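Side-chain contact in cytolethal distending toxin subunit A (Haemophilus ducreyi, PDB 1SR4), which probably pairs with the CdtC subunit as a lectin-like carrier that delivers the genotoxic CdtB subunit to host cells: residues Q91-G94 against N95-N98. Residues are numbered along the deposited sequence; the frame is centred on the assembly and turned at random.
Sequences QDFG and NIRN
Arg97 turns back along its own chain and puts NE on the carbonyl of Gly94, NE to O 2.9 Å, in a nearly straight bond (N-H...O 169°). The oxygen lies at the edge of the guanidinium, in its plane, while the donor meets the carbonyl bent at 137° and tilted modestly from the carbonyl plane. The backbone N of Arg97 reaches the same Gly94 O in a weak second bond of 3.4 Å, so one peptide oxygen is gripped by the main chain and side chain of a single residue. A bend at chi3 (-61°) in an otherwise extended arginine brings NE round to this oxygen. At the far end of the guanidinium, NH1 is bonded to Asn87 OD1 and Ser90 OG, which helps fix its rotation, and Gln91 O lies over one face. The aliphatic part of Arg97 runs at about a right angle to Phe93, with CD 3.6 Å from Phe93 CB. Ile96 approaches Phe93 too: CG1, set between its backbone N and carbonyl carbon, lies 3.4 Å from Phe93 O and carries CD1 to 3.8 Å from ring atom CD2. Gly94, at positive phi, breaks the helical backbone angles of 91-93, and 95-97 lie in a 3-10 segment. The whole stretch lies in the loop between strands 82-86 and 99-103 of the ricin-type beta-trefoil domain. Phe93 meets Tyr85 edge-to-face and also touches Trp74, while Ile96 rests on Val73 and Arg97 on Thr72, both of strand 69-73.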
# COMPACT_ATOMS: atom_id res chain seq x y z
N GLN A 91 -1.20 12.49 -24.64
CA GLN A 91 -0.81 11.17 -25.12
C GLN A 91 0.54 11.16 -25.85
O GLN A 91 1.28 10.19 -25.77
CB GLN A 91 -1.88 10.59 -26.03
CG GLN A 91 -3.21 10.38 -25.34
CD GLN A 91 -4.17 11.50 -25.63
OE1 GLN A 91 -3.77 12.68 -25.71
NE2 GLN A 91 -5.43 11.15 -25.77
N ASP A 92 0.85 12.25 -26.54
CA ASP A 92 2.09 12.32 -27.29
C ASP A 92 3.31 12.57 -26.41
O ASP A 92 4.42 12.53 -26.91
CB ASP A 92 1.98 13.42 -28.36
CG ASP A 92 1.63 14.79 -27.77
OD1 ASP A 92 0.86 14.85 -26.78
OD2 ASP A 92 2.10 15.81 -28.30
N PHE A 93 3.11 12.83 -25.11
CA PHE A 93 4.25 13.07 -24.21
C PHE A 93 5.02 11.77 -23.93
O PHE A 93 6.22 11.79 -23.70
CB PHE A 93 3.80 13.64 -22.86
CG PHE A 93 3.42 15.10 -22.89
CD1 PHE A 93 2.79 15.65 -24.01
CD2 PHE A 93 3.57 15.88 -21.75
CE1 PHE A 93 2.31 16.96 -23.98
CE2 PHE A 93 3.09 17.19 -21.71
CZ PHE A 93 2.46 17.73 -22.83
N GLY A 94 4.31 10.65 -23.92
CA GLY A 94 5.01 9.41 -23.64
C GLY A 94 5.46 9.29 -22.19
O GLY A 94 4.88 9.88 -21.27
N ASN A 95 6.52 8.52 -21.98
CA ASN A 95 7.01 8.25 -20.63
C ASN A 95 7.67 9.40 -19.83
O ASN A 95 8.17 9.16 -18.71
CB ASN A 95 7.94 7.02 -20.67
CG ASN A 95 7.25 5.78 -21.23
OD1 ASN A 95 6.02 5.73 -21.35
ND2 ASN A 95 8.04 4.75 -21.55
N ILE A 96 7.68 10.62 -20.36
CA ILE A 96 8.25 11.73 -19.60
C ILE A 96 7.24 12.10 -18.50
O ILE A 96 7.52 12.94 -17.63
CB ILE A 96 8.49 12.99 -20.47
CG1 ILE A 96 7.15 13.55 -20.97
CG2 ILE A 96 9.42 12.65 -21.64
CD1 ILE A 96 7.28 14.90 -21.71
N ARG A 97 6.08 11.45 -18.54
CA ARG A 97 5.01 11.68 -17.56
C ARG A 97 5.07 10.74 -16.35
O ARG A 97 4.36 10.95 -15.36
CB ARG A 97 3.65 11.51 -18.25
CG ARG A 97 3.38 12.56 -19.32
CD ARG A 97 2.10 12.22 -20.08
NE ARG A 97 2.23 10.93 -20.76
CZ ARG A 97 1.21 10.27 -21.28
NH1 ARG A 97 -0.02 10.78 -21.23
NH2 ARG A 97 1.41 9.08 -21.84
N ASN A 98 5.94 9.73 -16.42
CA ASN A 98 6.10 8.74 -15.36
C ASN A 98 7.36 8.95 -14.55
O ASN A 98 8.39 9.33 -15.09
CB ASN A 98 6.11 7.31 -15.94
CG ASN A 98 4.84 6.98 -16.68
OD1 ASN A 98 3.74 7.26 -16.19
ND2 ASN A 98 4.97 6.38 -17.86